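Local coordinates for F-actin-capping protein subunit alpha (Plasmodium berghei, PDB 7A0H) that probably caps the fast-growing barbed ends of actin filaments, blocking subunit exchange there without severing the filament, and is seen as a homodimer, at residues F227-V232 with Y263-L268; F233-S238 with L251-E256. One frame throughout, in Å; residues are numbered along the deposited sequence.

Contact 1 of 2, residues F227-V232 with Y263-L268; sequences FKTRKV and YDLNHL
Where helix 243-266 runs out over strand 223-238, an edge strand of the five-stranded antiparallel sheet in this chain, T229 and K231 of the strand face L265 and D264 of the last helical turns. The backbones stand well apart, T229 CA lying 8.9 Å from L265 CA, and side chains span the gap. K231 has the length to do so: with CG anti to the backbone N (chi1 -155°) and the chain extended beyond it, the lysine reaches straight out from the strand and crosses the shorter D264 side chain at about a right angle. Its NZ donates to D264 OD2 at 2.7 Å in a salt bridge, meeting the syn side of that oxygen 17° out of the carboxylate plane. The same ammonium pairs with D260, one helical turn earlier. Nearby, T229 OG1 lies 4.2 Å from L265 CD2 and makes a weak hydrogen bond to V215 O on strand 206-220, so the short threonine can face L265 while its hydroxyl stays with the sheet; L265 suits its buried place, packing also on I284 of the second subunit. At the helix end, H267 ND1 donates to Y263 O at 2.7 Å, which helps to keep ND1 over the centre of the Y263 ring, 3.5 Å above its plane. Because one lysine serves two acids near the C-terminal end of a helix, its charge probably offsets both their mutual repulsion and the helix dipole.

Contact 2 of 2, residues F233-S238 with L251-E256; sequences FEKRVS and LSVIRE
Segment 233-238, the last part of strand 223-238, and segment 251-256 of helix 243-266 come closest at K235 and V253, whose CA atoms are 7.7 Å apart, and no hydrogen bond joins the two backbones. Strand alternation turns K235 and V237 toward the helix, while E234 and R236 point away. Between the first two sits V253, dividing its branches: CG1 approaches K235 CG at 3.6 Å, and CG2 meets V237 CG2 at 3.8 Å. A helix packed lengthwise on one face of an antiparallel sheet, running back against the strand before it, is the arrangement here, and a beta-branched valine is short enough to let it come near; V253 also touches L209 on the adjacent strand 206-220. V237, buried, offers an equally compact apolar surface and leans on S249 as well. K235 lends its aliphatic part: CB and CG lie against V253 CG1, while the bend at chi2 (-65°) turns the outer part of the chain off V253 and out on the helix side of the sheet, toward the flank of E256. Its NZ ends 5.1 Å from E256 OE1, where opposite charges may attract without a formed bridge. From another side of the helix, L251 packs on L124 and Y127 of helix 112-131.

Contacts 1 and 2 join the same two elements, strand 223-238 and helix 243-266, their centres about 18 Å apart. The strand segments follow one another directly, 227-232 then 233-238; the helix then returns the opposite way, so 251-256 meets the later strand segment and 263-268 the earlier one. Contact 2, closer to the turn, is thus enclosed by contact 1 along the chain. Together they join the helix to the outer strand at two places along its length, contact 2 mainly by apolar packing, contact 1 mainly by a salt bridge. Only contact 1 reaches the second subunit, whereas contact 2 leads within the chain to helix 112-131, consistent with the helix linking the dimer interface to the rest of its own subunit.

Contact 1 of 2, residues F227-V232 with Y263-L268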
ATOM      1  N   PHE A 227      -0.769  -3.553   5.115  1.00 46.32           N
ATOM      2  CA  PHE A 227      -1.998  -4.317   4.976  1.00 55.95           C
ATOM      3  C   PHE A 227      -2.702  -4.405   6.342  1.00 57.61           C
ATOM      4  O   PHE A 227      -2.246  -5.077   7.270  1.00 45.97           O
ATOM      5  CB  PHE A 227      -1.657  -5.700   4.435  1.00 55.61           C
ATOM      6  CG  PHE A 227      -2.832  -6.624   4.387  1.00 65.04           C
ATOM      7  CD1 PHE A 227      -2.820  -7.808   5.078  1.00 50.45           C
ATOM      8  CD2 PHE A 227      -3.930  -6.311   3.611  1.00 65.54           C
ATOM      9  CE1 PHE A 227      -3.892  -8.650   5.037  1.00 52.86           C
ATOM     10  CE2 PHE A 227      -4.983  -7.158   3.512  1.00 57.76           C
ATOM     11  CZ  PHE A 227      -4.980  -8.323   4.259  1.00 68.95           C
ATOM     12  N   LYS A 228      -3.840  -3.763   6.450  1.00 51.08           N
ATOM     13  CA  LYS A 228      -4.470  -3.540   7.728  1.00 57.89           C
ATOM     14  C   LYS A 228      -5.771  -4.302   7.869  1.00 61.92           C
ATOM     15  O   LYS A 228      -6.623  -4.286   6.968  1.00 57.15           O
ATOM     16  CB  LYS A 228      -4.786  -2.070   7.936  1.00 57.61           C
ATOM     17  CG  LYS A 228      -3.619  -1.108   7.876  1.00 60.29           C
ATOM     18  CD  LYS A 228      -4.218   0.276   7.834  1.00 59.86           C
ATOM     19  CE  LYS A 228      -3.274   1.320   8.258  1.00 83.19           C
ATOM     20  NZ  LYS A 228      -4.099   2.549   8.298  1.00105.08           N
ATOM     21  N   THR A 229      -5.939  -4.925   9.042  1.00 59.20           N
ATOM     22  CA  THR A 229      -7.224  -5.501   9.432  1.00 59.45           C
ATOM     23  C   THR A 229      -7.635  -5.000  10.805  1.00 53.77           C
ATOM     24  O   THR A 229      -6.802  -4.795  11.704  1.00 51.72           O
ATOM     25  CB  THR A 229      -7.231  -7.013   9.454  1.00 63.67           C
ATOM     26  OG1 THR A 229      -6.210  -7.477  10.311  1.00 56.66           O
ATOM     27  CG2 THR A 229      -6.955  -7.521   8.098  1.00 58.94           C
ATOM     28  N   ARG A 230      -8.940  -4.773  10.916  1.00 50.65           N
ATOM     29  CA  ARG A 230      -9.528  -4.123  12.052  1.00 56.94           C
ATOM     30  C   ARG A 230     -10.817  -4.812  12.494  1.00 48.39           C
ATOM     31  O   ARG A 230     -11.682  -5.116  11.680  1.00 44.98           O
ATOM     32  CB  ARG A 230      -9.802  -2.649  11.711  1.00 51.43           C
ATOM     33  CG  ARG A 230     -10.759  -2.022  12.665  1.00 59.09           C
ATOM     34  CD  ARG A 230     -10.852  -0.562  12.446  1.00 67.23           C
ATOM     35  NE  ARG A 230      -9.706   0.008  13.110  1.00 59.55           N
ATOM     36  CZ  ARG A 230      -9.377   1.285  13.082  1.00 76.37           C
ATOM     37  NH1 ARG A 230     -10.111   2.124  12.375  1.00 76.38           N
ATOM     38  NH2 ARG A 230      -8.309   1.687  13.776  1.00 74.78           N
ATOM     39  N   LYS A 231     -10.949  -5.015  13.779  1.00 43.73           N
ATOM     40  CA  LYS A 231     -12.231  -5.371  14.358  1.00 57.92           C
ATOM     41  C   LYS A 231     -12.486  -4.479  15.574  1.00 39.28           C
ATOM     42  O   LYS A 231     -11.579  -4.218  16.367  1.00 40.90           O
ATOM     43  CB  LYS A 231     -12.301  -6.861  14.686  1.00 52.86           C
ATOM     44  CG  LYS A 231     -13.721  -7.283  14.688  1.00 62.65           C
ATOM     45  CD  LYS A 231     -13.803  -8.777  14.733  1.00 65.46           C
ATOM     46  CE  LYS A 231     -15.206  -9.245  14.595  1.00 71.35           C
ATOM     47  NZ  LYS A 231     -15.212 -10.699  14.949  1.00 73.96           N
ATOM     48  N   VAL A 232     -13.684  -3.936  15.617  1.00 47.91           N
ATOM     49  CA  VAL A 232     -14.212  -3.083  16.655  1.00 55.43           C
ATOM     50  C   VAL A 232     -15.248  -3.886  17.471  1.00 51.71           C
ATOM     51  O   VAL A 232     -16.071  -4.595  16.894  1.00 48.51           O
ATOM     52  CB  VAL A 232     -14.879  -1.863  15.989  1.00 43.39           C
ATOM     53  CG1 VAL A 232     -15.553  -1.076  17.081  1.00 69.47           C
ATOM     54  CG2 VAL A 232     -13.874  -0.987  15.332  1.00 55.51           C
ATOM     55  N   TYR A 263      -9.830 -16.168  15.450  1.00 53.25           N
ATOM     56  CA  TYR A 263     -10.691 -17.029  14.668  1.00 57.98           C
ATOM     57  C   TYR A 263     -10.933 -16.417  13.300  1.00 55.43           C
ATOM     58  O   TYR A 263     -10.891 -17.122  12.297  1.00 54.02           O
ATOM     59  CB  TYR A 263     -11.994 -17.242  15.412  1.00 60.49           C
ATOM     60  CG  TYR A 263     -12.982 -17.978  14.567  1.00 58.85           C
ATOM     61  CD1 TYR A 263     -13.089 -19.364  14.610  1.00 64.81           C
ATOM     62  CD2 TYR A 263     -13.817 -17.272  13.703  1.00 67.58           C
ATOM     63  CE1 TYR A 263     -14.039 -20.023  13.819  1.00 70.79           C
ATOM     64  CE2 TYR A 263     -14.734 -17.902  12.902  1.00 69.89           C
ATOM     65  CZ  TYR A 263     -14.842 -19.286  12.947  1.00 80.09           C
ATOM     66  OH  TYR A 263     -15.765 -19.878  12.122  1.00 84.53           O
ATOM     67  N   ASP A 264     -11.203 -15.105  13.257  1.00 50.94           N
ATOM     68  CA  ASP A 264     -11.434 -14.426  11.984  1.00 48.57           C
ATOM     69  C   ASP A 264     -10.265 -14.551  11.027  1.00 56.73           C
ATOM     70  O   ASP A 264     -10.449 -14.798   9.840  1.00 57.44           O
ATOM     71  CB  ASP A 264     -11.695 -12.954  12.234  1.00 57.10           C
ATOM     72  CG  ASP A 264     -13.053 -12.711  12.722  1.00 66.95           C
ATOM     73  OD1 ASP A 264     -13.893 -13.590  12.464  1.00 61.79           O
ATOM     74  OD2 ASP A 264     -13.292 -11.622  13.281  1.00 68.52           O
ATOM     75  N   LEU A 265      -9.057 -14.354  11.520  1.00 56.28           N
ATOM     76  CA  LEU A 265      -7.874 -14.334  10.683  1.00 57.83           C
ATOM     77  C   LEU A 265      -7.571 -15.731  10.195  1.00 61.42           C
ATOM     78  O   LEU A 265      -7.138 -15.934   9.037  1.00 55.86           O
ATOM     79  CB  LEU A 265      -6.705 -13.738  11.471  1.00 59.93           C
ATOM     80  CG  LEU A 265      -6.800 -12.249  11.772  1.00 57.31           C
ATOM     81  CD1 LEU A 265      -5.466 -11.624  12.172  1.00 49.25           C
ATOM     82  CD2 LEU A 265      -7.318 -11.560  10.576  1.00 53.29           C
ATOM     83  N   ASN A 266      -7.753 -16.708  11.084  1.00 54.68           N
ATOM     84  CA  ASN A 266      -7.616 -18.111  10.719  1.00 57.20           C
ATOM     85  C   ASN A 266      -8.677 -18.594   9.725  1.00 64.55           C
ATOM     86  O   ASN A 266      -8.530 -19.714   9.195  1.00 61.83           O
ATOM     87  CB  ASN A 266      -7.654 -19.013  11.980  1.00 61.36           C
ATOM     88  CG  ASN A 266      -6.300 -19.040  12.723  1.00 61.19           C
ATOM     89  OD1 ASN A 266      -5.285 -18.512  12.252  1.00 66.22           O
ATOM     90  ND2 ASN A 266      -6.279 -19.699  13.863  1.00 70.70           N
ATOM     91  N   HIS A 267      -9.766 -17.844   9.483  1.00 61.00           N
ATOM     92  CA  HIS A 267     -10.738 -18.246   8.453  1.00 56.27           C
ATOM     93  C   HIS A 267     -10.809 -17.323   7.229  1.00 63.75           C
ATOM     94  O   HIS A 267     -11.830 -17.309   6.522  1.00 59.26           O
ATOM     95  CB  HIS A 267     -12.120 -18.401   9.082  1.00 62.81           C
ATOM     96  CG  HIS A 267     -12.192 -19.535  10.054  1.00 80.15           C
ATOM     97  ND1 HIS A 267     -11.519 -19.526  11.257  1.00 82.44           N
ATOM     98  CD2 HIS A 267     -12.753 -20.762   9.945  1.00 66.19           C
ATOM     99  CE1 HIS A 267     -11.723 -20.671  11.885  1.00106.28           C
ATOM    100  NE2 HIS A 267     -12.476 -21.432  11.113  1.00 90.61           N
ATOM    101  N   LEU A 268      -9.797 -16.499   7.005  1.00 54.83           N
ATOM    102  CA  LEU A 268      -9.708 -15.759   5.761  1.00 66.54           C
ATOM    103  C   LEU A 268      -9.216 -16.697   4.683  1.00 65.62           C
ATOM    104  O   LEU A 268      -8.351 -17.536   4.941  1.00 65.58           O
ATOM    105  CB  LEU A 268      -8.723 -14.612   5.900  1.00 56.38           C
ATOM    106  CG  LEU A 268      -9.191 -13.592   6.926  1.00 59.30           C
ATOM    107  CD1 LEU A 268      -8.163 -12.564   7.017  1.00 55.80           C
ATOM    108  CD2 LEU A 268     -10.500 -13.002   6.511  1.00 60.31           C
TER

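Contact 2 of 2, residues F233-S238 with L251-E256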
ATOM      1  N   PHE A 233     -15.266  -3.687  18.783  1.00 44.92           N
ATOM      2  CA  PHE A 233     -16.117  -4.391  19.748  1.00 51.44           C
ATOM      3  C   PHE A 233     -16.790  -3.412  20.713  1.00 50.19           C
ATOM      4  O   PHE A 233     -16.133  -2.445  21.166  1.00 49.40           O
ATOM      5  CB  PHE A 233     -15.284  -5.372  20.614  1.00 42.35           C
ATOM      6  CG  PHE A 233     -14.512  -6.381  19.830  1.00 56.23           C
ATOM      7  CD1 PHE A 233     -15.111  -7.548  19.386  1.00 52.25           C
ATOM      8  CD2 PHE A 233     -13.184  -6.160  19.500  1.00 56.65           C
ATOM      9  CE1 PHE A 233     -14.411  -8.448  18.652  1.00 58.70           C
ATOM     10  CE2 PHE A 233     -12.482  -7.134  18.758  1.00 51.40           C
ATOM     11  CZ  PHE A 233     -13.077  -8.227  18.356  1.00 51.43           C
ATOM     12  N   GLU A 234     -18.049  -3.720  21.104  1.00 48.12           N
ATOM     13  CA  GLU A 234     -18.814  -2.948  22.093  1.00 55.38           C
ATOM     14  C   GLU A 234     -19.654  -3.892  22.973  1.00 57.72           C
ATOM     15  O   GLU A 234     -20.687  -4.403  22.539  1.00 49.85           O
ATOM     16  CB  GLU A 234     -19.703  -1.908  21.409  1.00 42.29           C
ATOM     17  CG  GLU A 234     -20.579  -1.099  22.423  1.00 63.66           C
ATOM     18  CD  GLU A 234     -21.265   0.112  21.791  1.00 75.92           C
ATOM     19  OE1 GLU A 234     -20.774   0.636  20.776  1.00104.05           O
ATOM     20  OE2 GLU A 234     -22.305   0.545  22.306  1.00 93.77           O
ATOM     21  N   LYS A 235     -19.200  -4.121  24.214  1.00 50.13           N
ATOM     22  CA  LYS A 235     -19.782  -5.141  25.082  1.00 62.77           C
ATOM     23  C   LYS A 235     -20.342  -4.548  26.376  1.00 52.87           C
ATOM     24  O   LYS A 235     -19.692  -3.722  27.039  1.00 56.44           O
ATOM     25  CB  LYS A 235     -18.697  -6.210  25.449  1.00 53.06           C
ATOM     26  CG  LYS A 235     -17.989  -6.879  24.227  1.00 62.20           C
ATOM     27  CD  LYS A 235     -18.970  -7.699  23.406  1.00 68.92           C
ATOM     28  CE  LYS A 235     -18.251  -8.670  22.528  1.00 75.09           C
ATOM     29  NZ  LYS A 235     -19.196  -9.429  21.652  1.00 73.15           N
ATOM     30  N   ARG A 236     -21.513  -5.020  26.770  1.00 53.21           N
ATOM     31  CA  ARG A 236     -22.085  -4.759  28.103  1.00 55.06           C
ATOM     32  C   ARG A 236     -21.583  -5.820  29.076  1.00 45.12           C
ATOM     33  O   ARG A 236     -21.642  -7.015  28.790  1.00 48.95           O
ATOM     34  CB  ARG A 236     -23.618  -4.793  28.092  1.00 53.28           C
ATOM     35  CG  ARG A 236     -24.283  -3.548  27.476  1.00 77.54           C
ATOM     36  CD  ARG A 236     -25.831  -3.619  27.282  1.00114.12           C
ATOM     37  NE  ARG A 236     -26.389  -2.287  26.947  1.00104.07           N
ATOM     38  CZ  ARG A 236     -26.882  -1.877  25.758  1.00118.25           C
ATOM     39  NH1 ARG A 236     -26.952  -2.655  24.676  1.00126.33           N
ATOM     40  NH2 ARG A 236     -27.332  -0.635  25.659  1.00121.04           N
ATOM     41  N   VAL A 237     -21.068  -5.376  30.189  1.00 42.80           N
ATOM     42  CA  VAL A 237     -20.458  -6.232  31.177  1.00 48.38           C
ATOM     43  C   VAL A 237     -21.113  -5.941  32.539  1.00 52.01           C
ATOM     44  O   VAL A 237     -21.284  -4.775  32.915  1.00 48.61           O
ATOM     45  CB  VAL A 237     -18.951  -5.961  31.226  1.00 52.69           C
ATOM     46  CG1 VAL A 237     -18.232  -6.955  32.193  1.00 47.53           C
ATOM     47  CG2 VAL A 237     -18.421  -6.007  29.809  1.00 51.70           C
ATOM     48  N   SER A 238     -21.405  -6.997  33.300  1.00 45.81           N
ATOM     49  CA  SER A 238     -21.949  -6.853  34.663  1.00 49.57           C
ATOM     50  C   SER A 238     -20.822  -6.829  35.686  1.00 40.04           C
ATOM     51  O   SER A 238     -19.934  -7.684  35.660  1.00 45.95           O
ATOM     52  CB  SER A 238     -22.911  -8.013  34.977  1.00 42.55           C
ATOM     53  OG  SER A 238     -24.126  -7.912  34.210  1.00 44.23           O
ATOM     54  N   LEU A 251     -11.035  -7.851  31.714  1.00 39.36           N
ATOM     55  CA  LEU A 251     -10.054  -8.704  31.080  1.00 41.51           C
ATOM     56  C   LEU A 251     -10.675  -9.962  30.473  1.00 48.14           C
ATOM     57  O   LEU A 251     -10.178 -10.416  29.441  1.00 43.65           O
ATOM     58  CB  LEU A 251      -8.918  -9.103  32.046  1.00 39.78           C
ATOM     59  CG  LEU A 251      -7.686  -8.116  31.713  1.00 40.53           C
ATOM     60  CD1 LEU A 251      -7.204  -8.202  30.234  1.00 45.13           C
ATOM     61  CD2 LEU A 251      -8.097  -6.688  32.080  1.00 30.94           C
ATOM     62  N   SER A 252     -11.827 -10.473  30.990  1.00 40.80           N
ATOM     63  CA  SER A 252     -12.387 -11.697  30.357  1.00 37.87           C
ATOM     64  C   SER A 252     -12.955 -11.391  28.977  1.00 33.92           C
ATOM     65  O   SER A 252     -12.822 -12.192  28.047  1.00 41.68           O
ATOM     66  CB  SER A 252     -13.465 -12.386  31.243  1.00 39.14           C
ATOM     67  OG  SER A 252     -14.176 -13.370  30.475  1.00 53.57           O
ATOM     68  N   VAL A 253     -13.567 -10.228  28.814  1.00 40.06           N
ATOM     69  CA  VAL A 253     -14.080  -9.780  27.513  1.00 40.82           C
ATOM     70  C   VAL A 253     -12.954  -9.524  26.499  1.00 41.00           C
ATOM     71  O   VAL A 253     -13.087  -9.798  25.301  1.00 43.15           O
ATOM     72  CB  VAL A 253     -14.867  -8.483  27.720  1.00 38.66           C
ATOM     73  CG1 VAL A 253     -15.283  -7.957  26.355  1.00 42.60           C
ATOM     74  CG2 VAL A 253     -16.088  -8.682  28.587  1.00 50.57           C
ATOM     75  N   ILE A 254     -11.877  -8.893  26.929  1.00 43.14           N
ATOM     76  CA  ILE A 254     -10.710  -8.733  26.073  1.00 41.77           C
ATOM     77  C   ILE A 254     -10.185 -10.094  25.645  1.00 42.76           C
ATOM     78  O   ILE A 254      -9.854 -10.303  24.461  1.00 40.38           O
ATOM     79  CB  ILE A 254      -9.626  -7.897  26.797  1.00 42.42           C
ATOM     80  CG1 ILE A 254     -10.045  -6.420  26.847  1.00 36.46           C
ATOM     81  CG2 ILE A 254      -8.305  -7.999  26.102  1.00 42.82           C
ATOM     82  CD1 ILE A 254      -9.294  -5.673  27.917  1.00 34.81           C
ATOM     83  N   ARG A 255     -10.106 -11.053  26.598  1.00 40.70           N
ATOM     84  CA  ARG A 255      -9.643 -12.405  26.251  1.00 39.59           C
ATOM     85  C   ARG A 255     -10.488 -12.998  25.114  1.00 45.33           C
ATOM     86  O   ARG A 255      -9.970 -13.542  24.131  1.00 44.57           O
ATOM     87  CB  ARG A 255      -9.666 -13.314  27.500  1.00 50.13           C
ATOM     88  CG  ARG A 255      -9.398 -14.815  27.216  1.00 38.33           C
ATOM     89  CD  ARG A 255      -9.243 -15.660  28.512  1.00 46.78           C
ATOM     90  NE  ARG A 255     -10.413 -15.494  29.392  1.00 45.25           N
ATOM     91  CZ  ARG A 255     -10.397 -15.712  30.689  1.00 49.04           C
ATOM     92  NH1 ARG A 255      -9.260 -16.160  31.275  1.00 48.36           N
ATOM     93  NH2 ARG A 255     -11.504 -15.487  31.376  1.00 46.12           N
ATOM     94  N   GLU A 256     -11.794 -12.803  25.188  1.00 42.09           N
ATOM     95  CA  GLU A 256     -12.694 -13.379  24.195  1.00 46.16           C
ATOM     96  C   GLU A 256     -12.639 -12.627  22.880  1.00 47.31           C
ATOM     97  O   GLU A 256     -12.725 -13.230  21.794  1.00 49.94           O
ATOM     98  CB  GLU A 256     -14.116 -13.312  24.762  1.00 47.07           C
ATOM     99  CG  GLU A 256     -15.136 -14.105  24.012  1.00 82.85           C
ATOM    100  CD  GLU A 256     -16.572 -13.590  24.214  1.00 92.82           C
ATOM    101  OE1 GLU A 256     -16.759 -12.532  24.880  1.00 99.11           O
ATOM    102  OE2 GLU A 256     -17.502 -14.225  23.639  1.00108.22           O
TER